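Local coordinates for conserved hypothetical protein TM1506 (Thermotoga maritima, PDB 1VK9) that is of unknown function but has a cytidine deaminase-like fold, binds zinc ions in the crystal and was found ADP-ribosylated, at residues A[19-24]-A[33-38]; A[39-44]-A[52-57]; A[76-81]-A[142-147]; A[98-101]-A[106-109]; A[114-119]-A[126-131]. All blocks are in the same frame, centred on the assembly; numbering follows the deposited sequence.

Contact 1: residues A[19-24]-A[33-38]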
# COMPACT_ATOMS: atom_id res chain seq x y z
N ARG A 19 -7.29 -12.76 7.98
CA ARG A 19 -8.54 -13.47 7.72
C ARG A 19 -9.76 -12.58 7.97
O ARG A 19 -10.65 -12.50 7.14
CB ARG A 19 -8.63 -14.72 8.58
CG ARG A 19 -9.15 -15.97 7.89
CD ARG A 19 -9.35 -17.14 8.85
NE ARG A 19 -9.50 -18.39 8.13
N SER A 20 -9.78 -11.90 9.11
CA SER A 20 -10.88 -11.02 9.49
C SER A 20 -11.00 -9.78 8.61
O SER A 20 -12.09 -9.36 8.27
CB SER A 20 -10.71 -10.56 10.94
OG SER A 20 -11.17 -11.56 11.83
N ALA A 21 -9.86 -9.19 8.27
CA ALA A 21 -9.86 -7.97 7.47
C ALA A 21 -10.34 -8.27 6.06
O ALA A 21 -11.00 -7.43 5.45
CB ALA A 21 -8.48 -7.34 7.45
N LEU A 22 -10.01 -9.46 5.56
CA LEU A 22 -10.37 -9.87 4.21
C LEU A 22 -11.88 -10.03 4.11
O LEU A 22 -12.49 -9.57 3.15
CB LEU A 22 -9.64 -11.17 3.80
CG LEU A 22 -8.13 -11.18 3.51
CD1 LEU A 22 -7.57 -12.61 3.46
CD2 LEU A 22 -7.77 -10.46 2.23
N LYS A 23 -12.47 -10.67 5.12
CA LYS A 23 -13.93 -10.80 5.24
C LYS A 23 -14.64 -9.44 5.17
O LYS A 23 -15.70 -9.35 4.56
CB LYS A 23 -14.32 -11.54 6.53
CG LYS A 23 -14.24 -13.07 6.44
CD LYS A 23 -15.61 -13.73 6.76
CE LYS A 23 -15.51 -14.90 7.75
NZ LYS A 23 -14.50 -14.68 8.85
N ILE A 24 -14.05 -8.40 5.76
CA ILE A 24 -14.59 -7.03 5.72
C ILE A 24 -14.37 -6.38 4.34
O ILE A 24 -15.32 -5.86 3.74
CB ILE A 24 -14.02 -6.16 6.89
CG1 ILE A 24 -14.65 -6.58 8.23
CG2 ILE A 24 -14.26 -4.67 6.65
CD1 ILE A 24 -14.01 -5.94 9.48
N LEU A 33 -8.15 -0.68 2.84
CA LEU A 33 -8.55 -0.89 4.22
C LEU A 33 -7.30 -0.91 5.10
O LEU A 33 -6.29 -1.55 4.73
CB LEU A 33 -9.31 -2.20 4.35
CG LEU A 33 -9.57 -2.75 5.76
CD1 LEU A 33 -10.59 -1.92 6.48
CD2 LEU A 33 -10.05 -4.16 5.66
N ALA A 34 -7.35 -0.21 6.24
CA ALA A 34 -6.36 -0.43 7.29
C ALA A 34 -7.05 -1.03 8.51
O ALA A 34 -8.12 -0.55 8.93
CB ALA A 34 -5.63 0.82 7.63
N TYR A 35 -6.46 -2.09 9.06
CA TYR A 35 -7.11 -2.91 10.08
C TYR A 35 -6.19 -3.26 11.27
O TYR A 35 -5.02 -3.65 11.09
CB TYR A 35 -7.65 -4.18 9.44
CG TYR A 35 -8.49 -5.07 10.33
CD1 TYR A 35 -9.86 -4.85 10.51
CD2 TYR A 35 -7.92 -6.17 10.98
CE1 TYR A 35 -10.64 -5.68 11.32
CE2 TYR A 35 -8.69 -7.01 11.79
CZ TYR A 35 -10.04 -6.76 11.95
OH TYR A 35 -10.79 -7.59 12.75
N SER A 36 -6.70 -3.10 12.49
CA SER A 36 -5.89 -3.35 13.69
C SER A 36 -6.52 -4.37 14.64
O SER A 36 -5.99 -4.66 15.70
CB SER A 36 -5.63 -2.04 14.42
OG SER A 36 -6.84 -1.58 15.00
N GLY A 37 -7.64 -4.93 14.24
CA GLY A 37 -8.44 -5.73 15.14
C GLY A 37 -9.82 -5.16 14.96
O GLY A 37 -10.81 -5.88 15.01
N ARG A 38 -9.85 -3.84 14.77
CA ARG A 38 -11.01 -3.17 14.21
C ARG A 38 -10.58 -2.42 12.95
O ARG A 38 -9.38 -2.22 12.71
CB ARG A 38 -11.69 -2.28 15.26
CG ARG A 38 -11.16 -0.87 15.40
CD ARG A 38 -11.48 -0.24 16.75
NE ARG A 38 -10.30 0.45 17.26
CZ ARG A 38 -10.05 1.75 17.08
NH1 ARG A 38 -10.92 2.50 16.42
NH2 ARG A 38 -8.94 2.28 17.55
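Y35 turns one face of its phenol ring to A21 of the helix. The A21 methyl stands over that face in a CH-pi contact, its CB 4.0 Å from the ring centroid and 27° off the ring normal, displaced toward the root of the side chain, A21 CB being 3.7 Å from Y35 CG. On the opposite face lies the backbone of the turn that follows the strand, with G37 N above the plane near the rim, so the ring is sandwiched between helix and turn. Y35 reaches this position because its CG is anti to the backbone N (chi1 -173°), which sends the ring out toward the helix. Along the ring, I24 arrives at about a right angle and puts CD1 3.8 Å from Y35 CE1. At the far end S20 offers its CB, 3.5 Å from Y35 OH. Two residues earlier on the strand, L33 lays CD2 4.0 Å from A21 CB, so the alanine methyl touches both leucine and tyrosine. A serine in place of Y35 would probably leave A21 CB and I24 CD1 facing a gap and the turn at G37 without its ring to rest on. Helix 15-27 covers one face of the sheet, segment 19-24 running roughly antiparallel to 33-35; A21 also touches L65 and I67 of strand 65-68, while A34 points to the other side and pairs with strand 39-43.

Contact 2: residues A[39-44]-A[52-57]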
# COMPACT_ATOMS: atom_id res chain seq x y z
N SER A 39 -11.55 -2.03 12.14
CA SER A 39 -11.30 -1.27 10.92
C SER A 39 -10.96 0.20 11.24
O SER A 39 -11.75 0.87 11.90
CB SER A 39 -12.52 -1.39 10.00
OG SER A 39 -12.67 -0.26 9.17
N ILE A 40 -9.82 0.71 10.78
CA ILE A 40 -9.46 2.10 11.12
C ILE A 40 -9.50 3.12 9.97
O ILE A 40 -9.54 4.34 10.21
CB ILE A 40 -8.13 2.19 11.90
CG1 ILE A 40 -6.96 1.67 11.09
CG2 ILE A 40 -8.26 1.48 13.24
CD1 ILE A 40 -5.64 1.74 11.86
N PHE A 41 -9.48 2.61 8.74
CA PHE A 41 -9.64 3.40 7.52
C PHE A 41 -10.28 2.51 6.46
O PHE A 41 -9.84 1.39 6.22
CB PHE A 41 -8.30 3.95 7.01
CG PHE A 41 -8.43 4.82 5.79
CD1 PHE A 41 -8.40 4.26 4.51
CD2 PHE A 41 -8.62 6.19 5.91
CE1 PHE A 41 -8.57 5.05 3.36
CE2 PHE A 41 -8.77 6.99 4.77
CZ PHE A 41 -8.75 6.42 3.49
N GLU A 42 -11.32 3.02 5.81
CA GLU A 42 -12.05 2.31 4.76
C GLU A 42 -12.23 3.29 3.60
O GLU A 42 -12.65 4.44 3.83
CB GLU A 42 -13.43 1.85 5.27
CG GLU A 42 -13.39 0.61 6.17
CD GLU A 42 -14.76 0.14 6.63
OE1 GLU A 42 -15.78 0.53 6.01
OE2 GLU A 42 -14.83 -0.64 7.60
N SER A 43 -11.92 2.85 2.38
CA SER A 43 -12.28 3.64 1.19
C SER A 43 -12.65 2.76 0.04
O SER A 43 -12.21 1.62 -0.03
CB SER A 43 -11.16 4.58 0.74
OG SER A 43 -11.67 5.62 -0.08
N LYS A 44 -13.48 3.31 -0.86
CA LYS A 44 -13.78 2.64 -2.12
C LYS A 44 -13.55 3.47 -3.40
O LYS A 44 -13.92 3.02 -4.47
CB LYS A 44 -15.17 1.98 -2.09
CG LYS A 44 -16.35 2.94 -2.13
CD LYS A 44 -17.41 2.58 -1.08
CE LYS A 44 -18.24 1.38 -1.51
NZ LYS A 44 -19.66 1.57 -1.15
N VAL A 52 -3.44 8.42 -0.51
CA VAL A 52 -3.10 9.75 -0.05
C VAL A 52 -3.99 10.15 1.15
O VAL A 52 -3.46 10.62 2.15
CB VAL A 52 -3.15 10.78 -1.20
CG1 VAL A 52 -2.92 12.20 -0.69
CG2 VAL A 52 -2.11 10.44 -2.26
N GLU A 53 -5.32 9.96 1.06
CA GLU A 53 -6.21 10.24 2.19
C GLU A 53 -5.62 9.49 3.40
O GLU A 53 -5.33 10.11 4.43
CB GLU A 53 -7.69 9.86 1.90
CG GLU A 53 -8.52 10.82 1.02
CD GLU A 53 -10.02 10.43 0.83
OE1 GLU A 53 -10.82 10.67 1.77
OE2 GLU A 53 -10.43 9.94 -0.27
N LEU A 54 -5.38 8.19 3.26
CA LEU A 54 -4.80 7.39 4.35
C LEU A 54 -3.48 7.97 4.89
O LEU A 54 -3.30 8.09 6.10
CB LEU A 54 -4.60 5.95 3.89
CG LEU A 54 -3.91 4.95 4.84
CD1 LEU A 54 -4.62 4.85 6.18
CD2 LEU A 54 -3.82 3.57 4.17
N PHE A 55 -2.57 8.32 3.99
CA PHE A 55 -1.31 8.96 4.36
C PHE A 55 -1.50 10.25 5.16
O PHE A 55 -0.77 10.51 6.11
CB PHE A 55 -0.52 9.27 3.09
CG PHE A 55 0.92 9.61 3.33
CD1 PHE A 55 1.87 8.61 3.49
CD2 PHE A 55 1.34 10.94 3.36
CE1 PHE A 55 3.21 8.92 3.70
CE2 PHE A 55 2.67 11.26 3.57
CZ PHE A 55 3.61 10.26 3.75
N LYS A 56 -2.47 11.05 4.77
CA LYS A 56 -2.72 12.33 5.41
C LYS A 56 -3.30 12.12 6.80
O LYS A 56 -3.23 13.02 7.63
CB LYS A 56 -3.67 13.17 4.54
CG LYS A 56 -3.07 13.76 3.25
CD LYS A 56 -2.20 15.02 3.54
CE LYS A 56 -1.71 15.73 2.26
NZ LYS A 56 -2.81 16.37 1.46
N ARG A 57 -3.87 10.94 7.05
CA ARG A 57 -4.62 10.67 8.29
C ARG A 57 -3.81 10.11 9.46
O ARG A 57 -4.17 10.41 10.59
CB ARG A 57 -5.81 9.75 8.02
CG ARG A 57 -7.12 10.15 8.69
CD ARG A 57 -8.27 9.17 8.39
NE ARG A 57 -9.60 9.74 8.57
CZ ARG A 57 -10.07 10.20 9.74
NH1 ARG A 57 -9.30 10.14 10.82
NH2 ARG A 57 -11.29 10.72 9.83
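F41 projects from the strand with CG anti to the backbone N (chi1 -178°), and its ring lies flat against L54 of the helix. L54 CB sits over the ring centre, 4.1 Å from the centroid and only 9° off the normal, a CH-pi contact. From there the leucine bends round (chi2 56°) so that its CD1 branch, rather than CD2, comes back over the root of the ring, 3.8 Å from F41 CG. R57 comes in at the edge: its extended chain brings CD near the ring plane, 3.9 Å from F41 CD2. E53 crosses the ring at about a right angle and gives its CB to F41 CZ at 3.9 Å. Strand 39-43 forms the edge of the sheet, and I40 and F41 both face A34 of strand 32-35 in a classic beta bulge, while helix 49-57, the next element in the chain, packs over this edge, its segment 52-57 nearly antiparallel to 39-43. An alanine at F41 would probably uncover L54 CB and CD1 and leave the aliphatic part of R57 without a surface to lie on. E42 OE2 accepts a hydrogen bond from S39 OG at 2.7 Å, on the anti side and tilted out of the carboxylate plane, and E42 OE1 forms a salt bridge with K28. E53 OE2 lies close to D45, where like charges may disfavour each other.

Contact 3: residues A[76-81]-A[142-147]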
# COMPACT_ATOMS: atom_id res chain seq x y z
N ALA A 76 3.01 1.64 -3.09
CA ALA A 76 4.03 0.97 -2.29
C ALA A 76 4.85 1.99 -1.49
O ALA A 76 5.10 1.79 -0.30
CB ALA A 76 4.93 0.13 -3.17
N SER A 77 5.23 3.10 -2.12
CA SER A 77 6.01 4.14 -1.47
C SER A 77 5.26 4.73 -0.28
O SER A 77 5.82 4.85 0.83
CB SER A 77 6.38 5.24 -2.45
OG SER A 77 7.27 4.75 -3.44
N PHE A 78 4.01 5.10 -0.48
CA PHE A 78 3.21 5.64 0.61
C PHE A 78 3.10 4.61 1.74
O PHE A 78 3.41 4.91 2.91
CB PHE A 78 1.83 6.04 0.12
CG PHE A 78 1.80 7.37 -0.58
CD1 PHE A 78 1.76 8.54 0.15
CD2 PHE A 78 1.82 7.44 -1.95
CE1 PHE A 78 1.74 9.76 -0.49
CE2 PHE A 78 1.80 8.66 -2.59
CZ PHE A 78 1.77 9.82 -1.86
N LEU A 79 2.71 3.39 1.38
CA LEU A 79 2.53 2.35 2.36
C LEU A 79 3.87 2.03 3.10
O LEU A 79 3.87 1.86 4.32
CB LEU A 79 1.88 1.12 1.71
CG LEU A 79 0.44 1.31 1.19
CD1 LEU A 79 -0.07 0.08 0.42
CD2 LEU A 79 -0.55 1.68 2.30
N LEU A 80 4.99 2.01 2.37
CA LEU A 80 6.29 1.72 2.98
C LEU A 80 6.62 2.74 4.06
O LEU A 80 7.08 2.39 5.16
CB LEU A 80 7.43 1.72 1.96
CG LEU A 80 7.67 0.43 1.17
CD1 LEU A 80 8.93 0.57 0.34
CD2 LEU A 80 7.77 -0.78 2.05
N LYS A 81 6.36 4.01 3.76
CA LYS A 81 6.64 5.07 4.71
C LYS A 81 5.80 4.91 5.98
O LYS A 81 6.25 5.25 7.09
CB LYS A 81 6.47 6.45 4.09
CG LYS A 81 6.66 7.62 5.04
CD LYS A 81 8.10 7.68 5.58
CE LYS A 81 8.81 9.00 5.27
NZ LYS A 81 8.31 9.95 6.24
N ARG A 142 6.66 12.68 -2.34
CA ARG A 142 6.71 14.10 -2.62
C ARG A 142 6.15 14.42 -4.04
O ARG A 142 5.24 15.23 -4.17
CB ARG A 142 8.13 14.66 -2.34
CG ARG A 142 8.54 15.96 -3.13
CD ARG A 142 9.78 16.75 -2.57
NE ARG A 142 9.92 16.53 -1.12
CZ ARG A 142 10.68 15.60 -0.55
NH1 ARG A 142 11.42 14.78 -1.29
NH2 ARG A 142 10.71 15.49 0.78
N ILE A 143 6.64 13.76 -5.09
CA ILE A 143 6.15 14.09 -6.43
C ILE A 143 4.68 13.74 -6.60
O ILE A 143 3.95 14.49 -7.25
CB ILE A 143 7.04 13.48 -7.57
CG1 ILE A 143 6.93 14.34 -8.83
CG2 ILE A 143 6.62 12.05 -7.89
CD1 ILE A 143 7.89 13.97 -9.98
N VAL A 144 4.22 12.62 -6.03
CA VAL A 144 2.80 12.28 -6.18
C VAL A 144 1.92 13.33 -5.51
O VAL A 144 0.90 13.75 -6.08
CB VAL A 144 2.46 10.87 -5.68
CG1 VAL A 144 0.94 10.67 -5.62
CG2 VAL A 144 3.08 9.84 -6.59
N LEU A 145 2.32 13.78 -4.33
CA LEU A 145 1.54 14.80 -3.62
C LEU A 145 1.42 16.09 -4.41
O LEU A 145 0.42 16.80 -4.31
CB LEU A 145 2.11 15.05 -2.23
CG LEU A 145 1.91 13.90 -1.26
CD1 LEU A 145 2.61 14.18 0.05
CD2 LEU A 145 0.43 13.63 -1.04
N SER A 146 2.43 16.39 -5.21
CA SER A 146 2.42 17.61 -5.99
C SER A 146 1.52 17.47 -7.23
O SER A 146 1.57 18.30 -8.14
CB SER A 146 3.84 18.04 -6.35
OG SER A 146 4.30 17.36 -7.50
N LYS A 147 0.71 16.42 -7.27
CA LYS A 147 -0.35 16.30 -8.27
C LYS A 147 -1.70 16.42 -7.57
O LYS A 147 -2.68 16.82 -8.18
CB LYS A 147 -0.26 14.99 -9.08
CG LYS A 147 1.10 14.66 -9.74
CD LYS A 147 1.76 15.85 -10.44
CE LYS A 147 2.08 15.56 -11.92
NZ LYS A 147 3.44 16.08 -12.33
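F78 reaches from helix 73-82 to V144 and L145 near the end of helix 137-145, and it alone of its segment makes this contact. Its CB and CG act as a stalk: CG is anti to the carbonyl carbon (chi1 -80°), which swings the ring out between the helices before any atom meets the other segment. F78 CD1 lies beside F55, whose ring is set edge-to-face with that of F78. Next along this side, F78 CE1 meets L145 CD2 at 4.1 Å. At the tip F78 CZ is shared by three residues: L145 CD2 at 4.1 Å, V144 CG1 at 3.9 Å and, from helix 49-57, V52 CG2 at 3.9 Å. On the other flank F78 CE2 makes the closest approach between the two segments, 3.7 Å to V144 CG1. Both V144 and L145 therefore touch the rim of the ring, near its plane, rather than a face, and the phenylalanine enters the junction of these side chains edge first. L145, whose CB does not point straight at the ring, brings its branched end to it. Just beyond, the helix finishes: S146 is the first residue to leave helical geometry, and its OG donates a 2.9 Å hydrogen bond back to I143 O. F78 thus ties helix 73-82 to helices 49-57 and 137-145 by purely apolar contacts, interhelical packing that is consistent with the alpha/beta cytidine deaminase-like fold.

Contact 4: residues A[98-101]-A[106-109]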
# COMPACT_ATOMS: atom_id res chain seq x y z
N LYS A 98 9.23 -5.44 -6.18
CA LYS A 98 10.69 -5.33 -6.13
C LYS A 98 11.08 -4.39 -5.01
O LYS A 98 12.05 -4.65 -4.28
CB LYS A 98 11.20 -4.75 -7.45
CG LYS A 98 12.01 -5.67 -8.27
CD LYS A 98 11.25 -6.18 -9.47
CE LYS A 98 12.06 -6.02 -10.74
NZ LYS A 98 12.33 -4.57 -10.99
N LEU A 99 10.29 -3.31 -4.88
CA LEU A 99 10.55 -2.24 -3.92
C LEU A 99 10.36 -2.73 -2.50
O LEU A 99 11.22 -2.50 -1.64
CB LEU A 99 9.65 -1.04 -4.18
CG LEU A 99 9.95 0.24 -3.40
CD1 LEU A 99 11.34 0.80 -3.71
CD2 LEU A 99 8.90 1.26 -3.77
N MSE A 100 9.25 -3.41 -2.27
CA MSE A 100 8.94 -3.90 -0.94
C MSE A 100 9.91 -4.95 -0.47
O MSE A 100 10.21 -4.99 0.71
CB MSE A 100 7.52 -4.42 -0.90
CG MSE A 100 6.60 -3.39 -1.45
SE MSE A 100 4.99 -3.16 -0.47
CE MSE A 100 4.01 -4.65 -1.19
N ASN A 101 10.42 -5.78 -1.39
CA ASN A 101 11.52 -6.65 -1.03
C ASN A 101 12.78 -5.91 -0.66
O ASN A 101 13.44 -6.28 0.29
CB ASN A 101 11.81 -7.72 -2.09
CG ASN A 101 10.68 -8.74 -2.21
OD1 ASN A 101 10.09 -9.17 -1.20
ND2 ASN A 101 10.33 -9.09 -3.45
N SER A 106 6.80 -6.74 4.95
CA SER A 106 6.06 -8.00 4.86
C SER A 106 4.81 -7.78 4.02
O SER A 106 4.04 -6.85 4.27
CB SER A 106 5.68 -8.49 6.24
OG SER A 106 4.66 -9.44 6.13
N PHE A 107 4.62 -8.61 3.01
CA PHE A 107 3.49 -8.39 2.12
C PHE A 107 3.08 -9.71 1.44
O PHE A 107 3.85 -10.64 1.41
CB PHE A 107 3.81 -7.29 1.09
CG PHE A 107 4.78 -7.73 0.03
CD1 PHE A 107 6.16 -7.64 0.25
CD2 PHE A 107 4.32 -8.24 -1.19
CE1 PHE A 107 7.07 -8.07 -0.72
CE2 PHE A 107 5.21 -8.68 -2.16
CZ PHE A 107 6.60 -8.59 -1.93
N SER A 108 1.86 -9.76 0.92
CA SER A 108 1.39 -10.94 0.21
C SER A 108 0.52 -10.44 -0.92
O SER A 108 0.09 -9.28 -0.87
CB SER A 108 0.61 -11.87 1.15
OG SER A 108 -0.45 -11.18 1.77
N TYR A 109 0.29 -11.28 -1.93
CA TYR A 109 -0.48 -10.86 -3.10
C TYR A 109 -1.27 -11.99 -3.75
O TYR A 109 -0.95 -13.15 -3.57
CB TYR A 109 0.42 -10.15 -4.13
CG TYR A 109 1.59 -10.97 -4.67
CD1 TYR A 109 2.83 -10.94 -4.00
CD2 TYR A 109 1.48 -11.74 -5.84
CE1 TYR A 109 3.91 -11.68 -4.44
CE2 TYR A 109 2.57 -12.48 -6.31
CZ TYR A 109 3.79 -12.43 -5.59
OH TYR A 109 4.91 -13.11 -5.99
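S108 OG is held by two imidazoles, hydrogen-bonding to H86 NE2 and H88 ND1, while its neighbour F107 points the opposite way, toward the helix, against M100 and N101. H88 is a zinc ligand together with D110, so S108 belongs to the second shell of that metal site and probably helps fix the rotation of the imidazole. On the helix side, M100, a selenomethionine here, is bent at chi2 and chi3, which folds its terminal methyl back toward the strand: CE comes to 3.4 Å from F107 CG, meeting the ring obliquely near its root. The selenium follows at 5.1 Å from the ring centroid and 30° off the normal, a Met-aromatic contact. M100 CB adds a second touch farther along the ring, 3.7 Å from F107 CE1. Strand 86-93, helix 94-102 and strand 107-109 form a beta-alpha-beta unit, a parallel crossover in which M100 and F107 pack between the helix and the sheet, both also touching I92. F107 has CG between the backbone N and the carbonyl carbon (chi1 73°), the position that tips its ring toward the helix. N101 meets the outer edge of the ring, near its plane, with OD1 3.2 Å from F107 CE1; amide and ring planes stand 45° apart. The polarised C-H edge probably suits an amide oxygen better than the ring face would. On the opposite side of the strand, S106 OG hydrogen-bonds to H86 ND1.

Contact 5: residues A[114-119]-A[126-131]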
# COMPACT_ATOMS: atom_id res chain seq x y z
N PRO A 114 3.18 -7.04 -14.66
CA PRO A 114 4.36 -6.21 -15.01
C PRO A 114 4.33 -4.74 -14.54
O PRO A 114 5.37 -4.25 -14.06
CB PRO A 114 4.39 -6.26 -16.54
CG PRO A 114 3.81 -7.58 -16.81
CD PRO A 114 2.64 -7.72 -15.84
N PHE A 115 3.18 -4.08 -14.70
CA PHE A 115 2.94 -2.70 -14.25
C PHE A 115 1.43 -2.38 -14.22
O PHE A 115 0.66 -2.94 -14.99
CB PHE A 115 3.70 -1.68 -15.12
CG PHE A 115 3.46 -1.83 -16.61
CD1 PHE A 115 2.27 -1.37 -17.20
CD2 PHE A 115 4.42 -2.41 -17.42
CE1 PHE A 115 2.05 -1.51 -18.57
CE2 PHE A 115 4.20 -2.57 -18.80
CZ PHE A 115 3.01 -2.12 -19.38
N VAL A 116 1.04 -1.47 -13.33
CA VAL A 116 -0.34 -1.05 -13.17
C VAL A 116 -0.80 -0.39 -14.45
O VAL A 116 -0.03 0.28 -15.12
CB VAL A 116 -0.47 -0.04 -12.02
CG1 VAL A 116 -1.91 0.50 -11.93
CG2 VAL A 116 -0.01 -0.65 -10.69
N LEU A 117 -2.07 -0.60 -14.81
CA LEU A 117 -2.56 -0.13 -16.10
C LEU A 117 -3.50 1.08 -16.00
O LEU A 117 -4.16 1.30 -14.98
CB LEU A 117 -3.24 -1.27 -16.87
CG LEU A 117 -2.56 -2.63 -16.97
CD1 LEU A 117 -3.52 -3.64 -17.55
CD2 LEU A 117 -1.32 -2.55 -17.83
N GLY A 118 -3.53 1.85 -17.08
CA GLY A 118 -4.43 2.99 -17.22
C GLY A 118 -5.92 2.65 -17.24
O GLY A 118 -6.33 1.48 -17.12
N LYS A 119 -6.74 3.68 -17.39
CA LYS A 119 -8.18 3.51 -17.41
C LYS A 119 -8.55 2.42 -18.46
O LYS A 119 -9.33 1.50 -18.15
CB LYS A 119 -8.90 4.85 -17.64
N PRO A 126 -0.68 6.54 -15.81
CA PRO A 126 0.19 7.74 -15.81
C PRO A 126 0.99 7.97 -14.50
O PRO A 126 2.12 8.46 -14.60
CB PRO A 126 -0.80 8.90 -16.08
CG PRO A 126 -2.15 8.34 -15.82
CD PRO A 126 -2.06 6.87 -16.21
N PHE A 127 0.43 7.62 -13.34
CA PHE A 127 1.18 7.69 -12.08
C PHE A 127 2.29 6.64 -11.99
O PHE A 127 3.37 6.92 -11.48
CB PHE A 127 0.27 7.58 -10.86
CG PHE A 127 -0.41 8.86 -10.51
CD1 PHE A 127 0.29 9.90 -9.92
CD2 PHE A 127 -1.77 9.04 -10.81
CE1 PHE A 127 -0.35 11.10 -9.61
CE2 PHE A 127 -2.42 10.24 -10.50
CZ PHE A 127 -1.71 11.27 -9.90
N GLU A 128 2.03 5.44 -12.48
CA GLU A 128 3.06 4.40 -12.50
C GLU A 128 4.22 4.80 -13.44
O GLU A 128 5.40 4.61 -13.08
CB GLU A 128 2.44 3.03 -12.82
CG GLU A 128 3.39 1.82 -12.84
CD GLU A 128 3.45 1.03 -11.53
OE1 GLU A 128 3.70 1.66 -10.47
OE2 GLU A 128 3.29 -0.22 -11.55
N LYS A 129 3.89 5.37 -14.61
CA LYS A 129 4.92 5.80 -15.56
C LYS A 129 5.74 6.92 -14.94
O LYS A 129 6.97 6.91 -15.03
CB LYS A 129 4.35 6.26 -16.90
CG LYS A 129 5.42 6.61 -17.97
CD LYS A 129 4.82 6.91 -19.36
CE LYS A 129 5.53 8.06 -20.09
NZ LYS A 129 4.60 8.82 -20.97
N LEU A 130 5.05 7.87 -14.30
CA LEU A 130 5.72 8.96 -13.61
C LEU A 130 6.83 8.46 -12.66
O LEU A 130 7.97 8.93 -12.73
CB LEU A 130 4.69 9.80 -12.85
CG LEU A 130 5.19 11.01 -12.07
CD1 LEU A 130 6.05 11.97 -12.95
CD2 LEU A 130 4.02 11.73 -11.39
N VAL A 131 6.50 7.50 -11.80
CA VAL A 131 7.42 7.10 -10.74
C VAL A 131 8.27 5.89 -11.10
O VAL A 131 9.09 5.44 -10.28
CB VAL A 131 6.69 6.85 -9.40
CG1 VAL A 131 5.89 8.08 -9.00
CG2 VAL A 131 5.77 5.62 -9.49
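A glutamate in the first turn of helix 126-132 holds the loop that follows strand 111-113: E128 reaches across to F115 and V116. The link is one hydrogen bond, V116 N to E128 OE2, 3.1 Å long and almost straight at 177°. The N-H meets the oxygen on its anti side, 34° out of the carboxylate plane. E128 leaves the helix with CG anti to the backbone N and then turns sharply (chi2 95°), which swings the carboxylate to the loop backbone. V116 lies across it at about a right angle, with CG2 3.4 Å from E128 OE2, and F115 adds its CB at 3.9 Å from the same oxygen, although the phenylalanine ring heads away from the helix. Both carboxylate oxygens have further partners. OE2 also bonds to S93 OG, while OE1 takes K73 N and an oxygen of an unidentified bound molecule, probably from the crystallisation liquor, so the group is fixed from several directions. K73 opens helix 73-82 and S93 precedes helix 94-102; in cytidine deaminase-like folds helix starts such as these surround the active-site pocket, and on the fold alone E128 may border an equivalent pocket, whose role here is unknown. The loop is further tied by backbone hydrogen bonding between V116 and C125, just before the helix. Behind E128, helix 126-132 packs against helix 137-145, with L130 on I143 and V131 on I140 and V144, while F127 touches L48 and K147.

How the contacts relate
From the N terminus, contact 1 closes the short connection from helix 15-27 to strand 32-35, and contact 2 follows in series, closing that from strand 39-43 to helix 49-57. The two meet through the paired strands 32-35 and 39-43. Contact 3 spans some sixty residues, joining helix 73-82 to helix 137-145 near the C terminus. Within that span lie contact 4, on the beta-alpha-beta unit, and contact 5, one after the other; no two contacts cross. Contact 3 touches three others: contact 2 through F55 and V52, contact 4 through L99 and M100, and contact 5 through helix 126-132. Contacts 1, 2 and 4 reach the same mixed sheet.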